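Local coordinates for protein fructosamine deglycase FrlB (Bacillus subtilis, PDB 3EUA) that catalyses the conversion of a range of fructosamine 6-phosphates to glucose 6-phosphate and a free amino acid, at residues K44-R49 against K291-P296; S53-L58 against P69-E74; F96-G101 against E118-A123; L132-N137 against L141-F146. One frame throughout, in Å; residues are numbered along the deposited sequence.

Interaction 1 of 4, residues K44-R49 against K291-P296; sequences KYVFDR and KGYLAP
The side chain of Y293 carries this contact, lying against V46, Y45 and R49. Its CB is 4.1 Å from V46 CG2. The ring then runs under that methyl, which sits over one face in a CH-pi contact. V46 CG2 is 3.9 Å from the Y293 ring centroid and is displaced toward the rim, nearest to CD1. V46 holds CG1 anti to its backbone N (chi1 171°), and CG2 is the methyl given to the ring. Farther out, Y293 CE1 meets the ring of Y45 edge against edge, at 4.0 Å from Y45 CD2, and the two side chains cross at about a right angle. At the tip, Y293 OH lies 3.3 Å from R49 CB. Y293 OH also bonds to E50 OE2 and accepts from water 1 at 2.6 Å; this water accepts in turn from R49 NH1. The polar ends of the neighbours go to other partners: Y45 OH to E254, and R49 NH2 to the N68 carbonyl of the second subunit. Without the phenol ring, as with an alanine here, V46 and Y45 would probably face a gap, and water 1 and E50 would lose a partner. The short helix segments run antiparallel at 170°, their axes 10.7 Å apart. This is buried helix-to-helix packing between the two SIS domains of the chain: residues 44-49 lie in the first SIS range and residues 291-296 in the second.

Interaction 2 of 4, residues S53-L58 against P69-E74; sequences SINSDL and PVQLGE
N55 and Q71 meet from two backbones of different kinds. Residues 55-58 form the start of a beta strand, while P69-E74 has no regular helix or strand. A type I beta turn runs from P69 to L72, closed by the bond from L72 N to P69 O at 3.0 Å. The backbones stay well apart: the nearest CA atoms, those of N55 and Q71, are 9.7 Å from each other. Side chains must therefore cover the distance.

Q71 does so with a chain extended beyond CG (chi2 174°), which carries its amide from the turn to the strand. N55 points toward the turn with CG anti to the backbone N (chi1 175°). The two side chains cross at about a right angle.

The strand is the start of 55-60, an outermost strand, within this chain, of the five-stranded parallel sheet in the first SIS domain. The chain leaves it through helix 61-67, passes the turn and enters strand 76-82. Strand 27-32 lies between these two strands in the sheet, and its H27 touches both N55 and Q71.

This edge of the sheet faces the second subunit. Q71 NE2 bonds there to the backbone oxygens of I54 and S51 of the second subunit. N55 packs on N55 of the second subunit.

Interaction 3 of 4, residues F96-G101 against E118-A123; sequences FARGKG and EAQYVA
R98 reaches from the end of helix 88-99 to the backbone that leads into strand 121-124. Both belong to the alpha/beta layering of the first SIS domain, where strand 121-124 is the outermost strand on that side of the sheet within this chain. Most of the buried surface comes from R98, Q120 and E118. R98 is extended from CG to NE, with CG anti to the backbone N, and this straight chain carries the guanidinium over the loop. R98 NH1 donates to E118 O at 3.0 Å in a nearly straight bond (167°). The oxygen lies in the plane of the guanidinium, but NH1 stands above the carbonyl plane, 55° out of it. E118 stands at the end of the short helix 114-118, so the arginine takes a carbonyl near a helix C-terminus. The acidic group of E118 is not part of this bond: its OE1 is 6.3 Å from R98 NH1, and the side chain touches V91, A94 and A95 of helix 88-99. Q120 packs against one face of the guanidinium. Its CA sits over that face, offset toward the rim, and its CB is 3.6 Å from R98 CZ. The end amide of Q120 lies nearly parallel to the guanidinium, their planes 12° apart. Just beyond R98, G101, the first residue to leave helical angles, closes the helix end as a Schellman motif. At the guanidinium edge, water 2 accepts from R98 NE at 3.2 Å and donates a weak bond to Q120 OE1.

Interaction 4 of 4, residues L132-N137 against L141-F146; sequences LAINTN and LYQIVF
Q143 NE2 donates to the backbone oxygen of I134 at 2.9 Å. The bond is weak because the N-H points well off the acceptor, at 129°. Q143 points toward the 3-10 segment 133-135 and is extended beyond CG (chi2 175°), which sets its amide beside I134. Q143 NE2 also lies 3.9 Å from I134 CG1, and the two side chains cross at about a right angle. The other end of the amide has a partner outside the contact: Q143 OE1 accepts from N10 N. Both ends of this buried group are thus used.

The second bond across the contact is a helical one. L141 N donates to N137 O at 3.0 Å, in the first turn of helix 137-153. L141 CB is also 3.3 Å from N137 O.

T136 is the N-cap of this helix. Its OG1 donates to A133 O at 2.7 Å, in the carbonyl plane and on a lone pair. A133 O accepts from T136 N as well, so two donors of one residue grip it. OG1 also caps G139 N through a weak bond. A133 N in turn donates to Q169 OE1. N135 N is taken up by L132 O at 2.9 Å.

The 3-10 segment leans on helix 158-190, where A133 touches L168 and Y172. On helix 137-153, L141 and I144 pack on strand 103-108, Y142 and V145 meet S43 of helix 41-50, and F146 touches A161 of helix 158-190.

Of the four contacts, interaction 1 closes the longest loop and joins the two SIS domains; interactions 2, 3 and 4 are nested within that loop and lie in the first domain. Interaction 4 meets it directly: Y142 OH is 2.6 Å from Y293 O, a probable hydrogen bond, and F146 CZ packs on V46 CG1. Interaction 2 joins it through K44 NZ and S56 OG, 2.7 Å apart, and both contacts reach the second subunit. Interactions 2 and 3 touch where L72 CD2 meets F96 CE2. Interactions 3 and 4 barely meet, A123 CB being 4.3 Å from I144 CD1. The centres of interactions 1 and 3 lie about 25 Å apart.

Interaction 1 of 4, residues K44-R49 against K291-P296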
loop_
_atom_site.group_PDB
_atom_site.type_symbol
_atom_site.label_atom_id
_atom_site.label_comp_id
_atom_site.label_asym_id
_atom_site.label_seq_id
_atom_site.Cartn_x
_atom_site.Cartn_y
_atom_site.Cartn_z
ATOM N N LYS A 44 -6.446 9.411 4.176
ATOM C CA LYS A 44 -5.246 9.037 4.943
ATOM C C LYS A 44 -4.205 10.140 4.740
ATOM O O LYS A 44 -3.561 10.597 5.712
ATOM C CB LYS A 44 -4.766 7.617 4.558
ATOM C CG LYS A 44 -3.398 7.152 5.073
ATOM C CD LYS A 44 -3.153 7.326 6.544
ATOM C CE LYS A 44 -1.750 6.824 6.945
ATOM N NZ LYS A 44 -1.347 7.230 8.325
ATOM N N TYR A 45 -4.065 10.632 3.519
ATOM C CA TYR A 45 -3.139 11.718 3.246
ATOM C C TYR A 45 -3.522 12.971 4.049
ATOM O O TYR A 45 -2.660 13.586 4.657
ATOM C CB TYR A 45 -3.111 12.032 1.770
ATOM C CG TYR A 45 -2.063 12.996 1.384
ATOM C CD1 TYR A 45 -0.791 12.556 1.016
ATOM C CD2 TYR A 45 -2.329 14.347 1.336
ATOM C CE1 TYR A 45 0.193 13.465 0.625
ATOM C CE2 TYR A 45 -1.388 15.237 0.950
ATOM C CZ TYR A 45 -0.118 14.799 0.601
ATOM O OH TYR A 45 0.839 15.730 0.225
ATOM N N VAL A 46 -4.827 13.313 4.070
ATOM C CA VAL A 46 -5.329 14.444 4.849
ATOM C C VAL A 46 -4.954 14.282 6.315
ATOM O O VAL A 46 -4.370 15.178 6.923
ATOM C CB VAL A 46 -6.879 14.635 4.684
ATOM C CG1 VAL A 46 -7.439 15.671 5.660
ATOM C CG2 VAL A 46 -7.223 15.055 3.245
ATOM N N PHE A 47 -5.273 13.140 6.901
ATOM C CA PHE A 47 -4.896 12.900 8.291
ATOM C C PHE A 47 -3.403 13.034 8.526
ATOM O O PHE A 47 -2.991 13.608 9.535
ATOM C CB PHE A 47 -5.379 11.528 8.803
ATOM C CG PHE A 47 -6.632 11.606 9.578
ATOM C CD1 PHE A 47 -7.857 11.690 8.953
ATOM C CD2 PHE A 47 -6.584 11.657 10.972
ATOM C CE1 PHE A 47 -9.028 11.799 9.698
ATOM C CE2 PHE A 47 -7.750 11.757 11.703
ATOM C CZ PHE A 47 -8.968 11.844 11.061
ATOM N N ASP A 48 -2.587 12.511 7.617
ATOM C CA ASP A 48 -1.123 12.626 7.776
ATOM C C ASP A 48 -0.632 14.063 7.784
ATOM O O ASP A 48 0.274 14.394 8.527
ATOM C CB ASP A 48 -0.357 11.808 6.713
ATOM C CG ASP A 48 -0.413 10.310 6.969
ATOM O OD1 ASP A 48 -0.793 9.876 8.090
ATOM O OD2 ASP A 48 -0.056 9.552 6.049
ATOM N N ARG A 49 -1.235 14.909 6.958
ATOM C CA ARG A 49 -0.856 16.332 6.877
ATOM C C ARG A 49 -1.529 17.246 7.915
ATOM O O ARG A 49 -0.998 18.316 8.239
ATOM C CB ARG A 49 -1.211 16.848 5.486
ATOM C CG ARG A 49 -0.320 16.348 4.384
ATOM C CD ARG A 49 0.849 17.287 4.109
ATOM N NE ARG A 49 1.632 17.632 5.288
ATOM C CZ ARG A 49 1.685 18.810 5.905
ATOM N NH1 ARG A 49 1.004 19.878 5.491
ATOM N NH2 ARG A 49 2.482 18.939 6.957
ATOM N N LYS A 291 -6.692 22.614 -2.305
ATOM C CA LYS A 291 -6.572 22.181 -3.724
ATOM C C LYS A 291 -5.926 20.791 -3.866
ATOM O O LYS A 291 -6.355 19.924 -4.657
ATOM C CB LYS A 291 -5.699 23.119 -4.576
ATOM C CG LYS A 291 -6.141 24.524 -4.826
ATOM C CD LYS A 291 -5.310 25.053 -6.011
ATOM C CE LYS A 291 -5.241 26.592 -6.111
ATOM N NZ LYS A 291 -6.525 27.296 -6.157
ATOM N N GLY A 292 -4.894 20.555 -3.059
ATOM C CA GLY A 292 -4.169 19.287 -3.127
ATOM C C GLY A 292 -5.002 18.120 -2.654
ATOM O O GLY A 292 -4.846 16.982 -3.154
ATOM N N TYR A 293 -5.914 18.393 -1.716
ATOM C CA TYR A 293 -6.781 17.350 -1.200
ATOM C C TYR A 293 -7.944 17.059 -2.131
ATOM O O TYR A 293 -8.440 15.924 -2.153
ATOM C CB TYR A 293 -7.331 17.721 0.188
ATOM C CG TYR A 293 -6.293 18.096 1.243
ATOM C CD1 TYR A 293 -5.109 17.378 1.375
ATOM C CD2 TYR A 293 -6.561 19.073 2.203
ATOM C CE1 TYR A 293 -4.183 17.689 2.348
ATOM C CE2 TYR A 293 -5.610 19.402 3.203
ATOM C CZ TYR A 293 -4.429 18.679 3.262
ATOM O OH TYR A 293 -3.455 18.891 4.212
ATOM N N LEU A 294 -8.354 18.047 -2.925
ATOM C CA LEU A 294 -9.500 17.900 -3.848
ATOM C C LEU A 294 -9.154 17.450 -5.270
ATOM O O LEU A 294 -9.997 16.858 -5.959
ATOM C CB LEU A 294 -10.290 19.225 -3.917
ATOM C CG LEU A 294 -10.972 19.624 -2.590
ATOM C CD1 LEU A 294 -11.467 21.082 -2.633
ATOM C CD2 LEU A 294 -12.102 18.641 -2.188
ATOM N N ALA A 295 -7.931 17.694 -5.702
ATOM C CA ALA A 295 -7.518 17.305 -7.068
ATOM C C ALA A 295 -7.756 15.838 -7.390
ATOM O O ALA A 295 -8.141 15.532 -8.532
ATOM C CB ALA A 295 -6.071 17.646 -7.341
ATOM N N PRO A 296 -7.499 14.927 -6.422
ATOM C CA PRO A 296 -7.743 13.513 -6.778
ATOM C C PRO A 296 -9.188 13.184 -7.189
ATOM O O PRO A 296 -9.420 12.245 -7.988
ATOM C CB PRO A 296 -7.384 12.740 -5.510
ATOM C CG PRO A 296 -6.828 13.677 -4.533
ATOM C CD PRO A 296 -6.946 15.085 -5.062
HETATM O O HOH W 1 -1.321 20.194 3.443
#

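Interaction 2 of 4, residues S53-L58 against P69-E74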
loop_
_atom_site.group_PDB
_atom_site.type_symbol
_atom_site.label_atom_id
_atom_site.label_comp_id
_atom_site.label_asym_id
_atom_site.label_seq_id
_atom_site.Cartn_x
_atom_site.Cartn_y
_atom_site.Cartn_z
ATOM N N SER A 53 -2.940 14.803 16.656
ATOM C CA SER A 53 -3.191 13.880 17.755
ATOM C C SER A 53 -3.870 12.548 17.447
ATOM O O SER A 53 -4.106 11.771 18.375
ATOM C CB SER A 53 -4.110 14.611 18.743
ATOM O OG SER A 53 -5.393 14.834 18.146
ATOM N N ILE A 54 -4.207 12.281 16.186
ATOM C CA ILE A 54 -4.923 11.055 15.860
ATOM C C ILE A 54 -4.127 10.212 14.869
ATOM O O ILE A 54 -3.754 10.679 13.807
ATOM C CB ILE A 54 -6.326 11.350 15.283
ATOM C CG1 ILE A 54 -7.167 12.178 16.287
ATOM C CG2 ILE A 54 -6.996 10.024 14.912
ATOM C CD1 ILE A 54 -8.379 12.913 15.715
ATOM N N ASN A 55 -3.850 8.977 15.279
ATOM C CA ASN A 55 -3.188 7.962 14.469
ATOM C C ASN A 55 -4.163 7.498 13.405
ATOM O O ASN A 55 -5.319 7.263 13.718
ATOM C CB ASN A 55 -2.812 6.772 15.378
ATOM C CG ASN A 55 -2.230 5.583 14.629
ATOM O OD1 ASN A 55 -2.349 5.448 13.394
ATOM N ND2 ASN A 55 -1.590 4.689 15.388
ATOM N N SER A 56 -3.715 7.389 12.158
ATOM C CA SER A 56 -4.557 6.903 11.066
ATOM C C SER A 56 -3.936 5.662 10.417
ATOM O O SER A 56 -2.712 5.606 10.201
ATOM C CB SER A 56 -4.759 7.976 9.979
ATOM O OG SER A 56 -3.508 8.419 9.438
ATOM N N ASP A 57 -4.768 4.655 10.149
ATOM C CA ASP A 57 -4.354 3.456 9.440
ATOM C C ASP A 57 -5.451 3.095 8.417
ATOM O O ASP A 57 -6.606 3.488 8.551
ATOM C CB ASP A 57 -4.052 2.283 10.375
ATOM C CG ASP A 57 -2.706 2.394 11.067
ATOM O OD1 ASP A 57 -1.674 2.367 10.380
ATOM O OD2 ASP A 57 -2.669 2.421 12.313
ATOM N N LEU A 58 -5.049 2.395 7.367
ATOM C CA LEU A 58 -5.948 1.997 6.304
ATOM C C LEU A 58 -5.728 0.568 5.962
ATOM O O LEU A 58 -4.592 0.155 5.751
ATOM C CB LEU A 58 -5.678 2.865 5.079
ATOM C CG LEU A 58 -6.578 2.743 3.838
ATOM C CD1 LEU A 58 -6.644 4.054 3.128
ATOM C CD2 LEU A 58 -6.124 1.687 2.854
ATOM N N PRO A 69 -5.541 -5.005 14.813
ATOM C CA PRO A 69 -4.628 -4.048 15.435
ATOM C C PRO A 69 -4.849 -3.950 16.923
ATOM O O PRO A 69 -5.980 -3.747 17.351
ATOM C CB PRO A 69 -4.979 -2.738 14.754
ATOM C CG PRO A 69 -5.545 -3.138 13.441
ATOM C CD PRO A 69 -6.285 -4.397 13.693
ATOM N N VAL A 70 -3.769 -4.099 17.688
ATOM C CA VAL A 70 -3.869 -4.056 19.154
ATOM C C VAL A 70 -4.370 -2.699 19.683
ATOM O O VAL A 70 -4.968 -2.640 20.752
ATOM C CB VAL A 70 -2.546 -4.499 19.867
ATOM C CG1 VAL A 70 -1.427 -3.564 19.595
ATOM C CG2 VAL A 70 -2.752 -4.571 21.355
ATOM N N GLN A 71 -4.189 -1.631 18.908
ATOM C CA GLN A 71 -4.645 -0.311 19.321
ATOM C C GLN A 71 -6.123 -0.065 19.000
ATOM O O GLN A 71 -6.620 1.002 19.294
ATOM C CB GLN A 71 -3.748 0.760 18.694
ATOM C CG GLN A 71 -2.350 0.762 19.305
ATOM C CD GLN A 71 -1.403 1.717 18.614
ATOM O OE1 GLN A 71 -1.817 2.725 18.072
ATOM N NE2 GLN A 71 -0.124 1.397 18.631
ATOM N N LEU A 72 -6.814 -1.032 18.388
ATOM C CA LEU A 72 -8.243 -0.904 18.112
ATOM C C LEU A 72 -9.013 -1.050 19.412
ATOM O O LEU A 72 -8.883 -2.060 20.103
ATOM C CB LEU A 72 -8.736 -1.989 17.147
ATOM C CG LEU A 72 -10.243 -2.043 16.813
ATOM C CD1 LEU A 72 -10.698 -0.768 16.205
ATOM C CD2 LEU A 72 -10.544 -3.233 15.888
ATOM N N GLY A 73 -9.854 -0.069 19.726
ATOM C CA GLY A 73 -10.631 -0.134 20.943
ATOM C C GLY A 73 -11.561 1.035 21.157
ATOM O O GLY A 73 -11.980 1.689 20.221
ATOM N N GLU A 74 -11.837 1.323 22.425
ATOM C CA GLU A 74 -12.773 2.385 22.807
ATOM C C GLU A 74 -12.403 3.796 22.386
ATOM O O GLU A 74 -13.276 4.663 22.338
ATOM C CB GLU A 74 -13.004 2.368 24.311
ATOM C CG GLU A 74 -13.781 1.131 24.770
ATOM C CD GLU A 74 -13.901 1.041 26.279
ATOM O OE1 GLU A 74 -13.009 1.606 26.969
ATOM O OE2 GLU A 74 -14.875 0.400 26.780
#

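Interaction 3 of 4, residues F96-G101 against E118-A123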
loop_
_atom_site.group_PDB
_atom_site.type_symbol
_atom_site.label_atom_id
_atom_site.label_comp_id
_atom_site.label_asym_id
_atom_site.label_seq_id
_atom_site.Cartn_x
_atom_site.Cartn_y
_atom_site.Cartn_z
ATOM N N PHE A 96 -17.018 -6.316 14.036
ATOM C CA PHE A 96 -15.772 -6.553 14.746
ATOM C C PHE A 96 -15.297 -5.318 15.517
ATOM O O PHE A 96 -14.980 -5.419 16.701
ATOM C CB PHE A 96 -14.702 -6.995 13.741
ATOM C CG PHE A 96 -13.362 -7.214 14.337
ATOM C CD1 PHE A 96 -13.118 -8.328 15.127
ATOM C CD2 PHE A 96 -12.336 -6.341 14.108
ATOM C CE1 PHE A 96 -11.875 -8.542 15.669
ATOM C CE2 PHE A 96 -11.098 -6.572 14.658
ATOM C CZ PHE A 96 -10.878 -7.650 15.423
ATOM N N ALA A 97 -15.249 -4.176 14.837
ATOM C CA ALA A 97 -14.823 -2.911 15.437
ATOM C C ALA A 97 -15.790 -2.477 16.524
ATOM O O ALA A 97 -15.362 -2.104 17.611
ATOM C CB ALA A 97 -14.684 -1.824 14.371
ATOM N N ARG A 98 -17.091 -2.567 16.249
ATOM C CA ARG A 98 -18.085 -2.168 17.237
ATOM C C ARG A 98 -17.983 -3.058 18.486
ATOM O O ARG A 98 -18.099 -2.555 19.597
ATOM C CB ARG A 98 -19.488 -2.186 16.658
ATOM C CG ARG A 98 -20.516 -1.461 17.514
ATOM C CD ARG A 98 -21.779 -1.151 16.701
ATOM N NE ARG A 98 -22.743 -0.364 17.474
ATOM C CZ ARG A 98 -23.947 0.016 17.049
ATOM N NH1 ARG A 98 -24.383 -0.311 15.838
ATOM N NH2 ARG A 98 -24.733 0.731 17.855
ATOM N N GLY A 99 -17.753 -4.355 18.294
ATOM C CA GLY A 99 -17.606 -5.308 19.403
ATOM C C GLY A 99 -16.428 -4.974 20.300
ATOM O O GLY A 99 -16.452 -5.292 21.476
ATOM N N LYS A 100 -15.403 -4.326 19.733
ATOM C CA LYS A 100 -14.223 -3.860 20.477
ATOM C C LYS A 100 -14.429 -2.484 21.147
ATOM O O LYS A 100 -13.489 -1.936 21.723
ATOM C CB LYS A 100 -13.007 -3.711 19.570
ATOM C CG LYS A 100 -12.489 -4.936 18.842
ATOM C CD LYS A 100 -11.611 -5.794 19.652
ATOM C CE LYS A 100 -10.962 -6.820 18.771
ATOM N NZ LYS A 100 -10.031 -7.685 19.527
ATOM N N GLY A 101 -15.621 -1.914 21.056
ATOM C CA GLY A 101 -15.908 -0.612 21.667
ATOM C C GLY A 101 -15.599 0.588 20.777
ATOM O O GLY A 101 -15.729 1.730 21.193
ATOM N N GLU A 118 -25.078 -2.901 11.020
ATOM C CA GLU A 118 -23.981 -3.127 11.962
ATOM C C GLU A 118 -23.327 -1.856 12.490
ATOM O O GLU A 118 -22.910 -1.822 13.648
ATOM C CB GLU A 118 -22.879 -3.984 11.327
ATOM C CG GLU A 118 -23.285 -5.365 10.923
ATOM C CD GLU A 118 -23.738 -6.226 12.096
ATOM O OE1 GLU A 118 -23.375 -5.941 13.264
ATOM O OE2 GLU A 118 -24.456 -7.200 11.822
ATOM N N ALA A 119 -23.211 -0.837 11.645
ATOM C CA ALA A 119 -22.542 0.408 12.014
ATOM C C ALA A 119 -23.389 1.241 12.949
ATOM O O ALA A 119 -24.602 1.265 12.834
ATOM C CB ALA A 119 -22.167 1.227 10.769
ATOM N N GLN A 120 -22.730 1.962 13.859
ATOM C CA GLN A 120 -23.423 2.800 14.819
ATOM C C GLN A 120 -24.016 4.031 14.140
ATOM O O GLN A 120 -25.134 4.442 14.463
ATOM C CB GLN A 120 -22.480 3.160 15.999
ATOM C CG GLN A 120 -23.141 3.989 17.105
ATOM C CD GLN A 120 -22.247 4.280 18.292
ATOM O OE1 GLN A 120 -21.176 3.697 18.457
ATOM N NE2 GLN A 120 -22.710 5.179 19.156
ATOM N N TYR A 121 -23.262 4.624 13.225
ATOM C CA TYR A 121 -23.694 5.780 12.449
ATOM C C TYR A 121 -23.632 5.413 10.968
ATOM O O TYR A 121 -22.744 4.676 10.554
ATOM C CB TYR A 121 -22.795 6.994 12.726
ATOM C CG TYR A 121 -22.958 7.590 14.109
ATOM C CD1 TYR A 121 -22.197 7.126 15.182
ATOM C CD2 TYR A 121 -23.882 8.617 14.344
ATOM C CE1 TYR A 121 -22.336 7.664 16.426
ATOM C CE2 TYR A 121 -24.044 9.143 15.612
ATOM C CZ TYR A 121 -23.254 8.665 16.636
ATOM O OH TYR A 121 -23.381 9.167 17.900
ATOM N N VAL A 122 -24.581 5.923 10.189
ATOM C CA VAL A 122 -24.662 5.661 8.772
ATOM C C VAL A 122 -24.802 6.957 8.010
ATOM O O VAL A 122 -25.623 7.782 8.354
ATOM C CB VAL A 122 -25.876 4.777 8.419
ATOM C CG1 VAL A 122 -25.960 4.583 6.890
ATOM C CG2 VAL A 122 -25.784 3.425 9.126
ATOM N N ALA A 123 -23.996 7.125 6.967
ATOM C CA ALA A 123 -24.035 8.302 6.128
ATOM C C ALA A 123 -24.186 7.829 4.690
ATOM O O ALA A 123 -23.356 7.109 4.181
ATOM C CB ALA A 123 -22.748 9.089 6.307
HETATM O O HOH W 2 -21.782 0.775 20.262
#

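Interaction 4 of 4, residues L132-N137 against L141-F146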
loop_
_atom_site.group_PDB
_atom_site.type_symbol
_atom_site.label_atom_id
_atom_site.label_comp_id
_atom_site.label_asym_id
_atom_site.label_seq_id
_atom_site.Cartn_x
_atom_site.Cartn_y
_atom_site.Cartn_z
ATOM N N LEU A 132 -23.935 15.318 -7.356
ATOM C CA LEU A 132 -22.996 16.447 -7.332
ATOM C C LEU A 132 -21.794 16.014 -6.474
ATOM O O LEU A 132 -21.942 15.250 -5.520
ATOM C CB LEU A 132 -23.670 17.712 -6.823
ATOM C CG LEU A 132 -24.931 18.076 -7.590
ATOM C CD1 LEU A 132 -25.518 19.359 -6.988
ATOM C CD2 LEU A 132 -24.694 18.221 -9.084
ATOM N N ALA A 133 -20.608 16.518 -6.817
ATOM C CA ALA A 133 -19.372 16.130 -6.119
ATOM C C ALA A 133 -19.468 16.056 -4.598
ATOM O O ALA A 133 -19.074 15.029 -3.990
ATOM C CB ALA A 133 -18.172 17.054 -6.516
ATOM N N ILE A 134 -19.999 17.108 -3.994
ATOM C CA ILE A 134 -20.095 17.193 -2.543
ATOM C C ILE A 134 -20.913 16.042 -1.907
ATOM O O ILE A 134 -20.703 15.650 -0.775
ATOM C CB ILE A 134 -20.681 18.525 -2.172
ATOM C CG1 ILE A 134 -20.725 18.685 -0.644
ATOM C CG2 ILE A 134 -22.101 18.718 -2.843
ATOM C CD1 ILE A 134 -20.861 20.197 -0.247
ATOM N N ASN A 135 -21.860 15.499 -2.676
ATOM C CA ASN A 135 -22.733 14.420 -2.203
ATOM C C ASN A 135 -22.317 13.003 -2.596
ATOM O O ASN A 135 -23.007 12.006 -2.284
ATOM C CB ASN A 135 -24.149 14.661 -2.771
ATOM C CG ASN A 135 -24.715 16.025 -2.352
ATOM O OD1 ASN A 135 -24.529 16.447 -1.216
ATOM N ND2 ASN A 135 -25.353 16.722 -3.280
ATOM N N THR A 136 -21.224 12.903 -3.349
ATOM C CA THR A 136 -20.731 11.611 -3.797
ATOM C C THR A 136 -19.976 10.926 -2.659
ATOM O O THR A 136 -19.741 11.507 -1.613
ATOM C CB THR A 136 -19.757 11.738 -5.010
ATOM O OG1 THR A 136 -18.618 12.483 -4.601
ATOM C CG2 THR A 136 -20.418 12.390 -6.290
ATOM N N ASN A 137 -19.593 9.676 -2.877
ATOM C CA ASN A 137 -18.834 8.918 -1.872
ATOM C C ASN A 137 -17.576 9.707 -1.427
ATOM O O ASN A 137 -17.322 9.899 -0.234
ATOM C CB ASN A 137 -18.527 7.482 -2.324
ATOM C CG ASN A 137 -17.770 7.391 -3.661
ATOM O OD1 ASN A 137 -17.495 8.394 -4.312
ATOM N ND2 ASN A 137 -17.403 6.153 -4.054
ATOM N N LEU A 141 -17.256 11.383 2.392
ATOM C CA LEU A 141 -16.081 10.944 3.148
ATOM C C LEU A 141 -15.311 12.154 3.670
ATOM O O LEU A 141 -14.906 12.189 4.841
ATOM C CB LEU A 141 -15.185 10.055 2.288
ATOM C CG LEU A 141 -13.866 9.562 2.912
ATOM C CD1 LEU A 141 -14.081 9.100 4.337
ATOM C CD2 LEU A 141 -13.282 8.432 2.039
ATOM N N TYR A 142 -15.092 13.137 2.819
ATOM C CA TYR A 142 -14.429 14.356 3.266
ATOM C C TYR A 142 -15.261 15.174 4.285
ATOM O O TYR A 142 -14.704 15.815 5.172
ATOM C CB TYR A 142 -13.975 15.245 2.094
ATOM C CG TYR A 142 -12.629 14.918 1.478
ATOM C CD1 TYR A 142 -11.690 14.084 2.119
ATOM C CD2 TYR A 142 -12.180 15.650 0.379
ATOM C CE1 TYR A 142 -10.418 13.868 1.576
ATOM C CE2 TYR A 142 -10.889 15.446 -0.180
ATOM C CZ TYR A 142 -10.035 14.546 0.418
ATOM O OH TYR A 142 -8.794 14.352 -0.098
ATOM N N GLN A 143 -16.579 15.186 4.166
ATOM C CA GLN A 143 -17.395 15.852 5.188
ATOM C C GLN A 143 -17.082 15.235 6.565
ATOM O O GLN A 143 -16.866 15.950 7.572
ATOM C CB GLN A 143 -18.886 15.710 4.874
ATOM C CG GLN A 143 -19.380 16.383 3.594
ATOM C CD GLN A 143 -20.844 16.073 3.307
ATOM O OE1 GLN A 143 -21.646 15.979 4.224
ATOM N NE2 GLN A 143 -21.201 15.943 2.029
ATOM N N ILE A 144 -17.035 13.902 6.601
ATOM C CA ILE A 144 -16.715 13.163 7.821
ATOM C C ILE A 144 -15.286 13.447 8.308
ATOM O O ILE A 144 -15.047 13.745 9.494
ATOM C CB ILE A 144 -16.846 11.632 7.607
ATOM C CG1 ILE A 144 -18.295 11.263 7.212
ATOM C CG2 ILE A 144 -16.424 10.888 8.874
ATOM C CD1 ILE A 144 -18.564 9.767 6.810
ATOM N N VAL A 145 -14.330 13.330 7.385
ATOM C CA VAL A 145 -12.905 13.492 7.701
ATOM C C VAL A 145 -12.562 14.909 8.177
ATOM O O VAL A 145 -12.014 15.073 9.268
ATOM C CB VAL A 145 -12.035 13.052 6.502
ATOM C CG1 VAL A 145 -10.573 13.461 6.632
ATOM C CG2 VAL A 145 -12.169 11.549 6.348
ATOM N N PHE A 146 -12.904 15.925 7.397
ATOM C CA PHE A 146 -12.612 17.307 7.819
ATOM C C PHE A 146 -13.443 17.722 9.012
ATOM O O PHE A 146 -12.991 18.512 9.843
ATOM C CB PHE A 146 -12.786 18.308 6.683
ATOM C CG PHE A 146 -11.660 18.257 5.669
ATOM C CD1 PHE A 146 -10.504 18.999 5.853
ATOM C CD2 PHE A 146 -11.756 17.455 4.554
ATOM C CE1 PHE A 146 -9.464 18.919 4.929
ATOM C CE2 PHE A 146 -10.734 17.386 3.637
ATOM C CZ PHE A 146 -9.588 18.119 3.833
#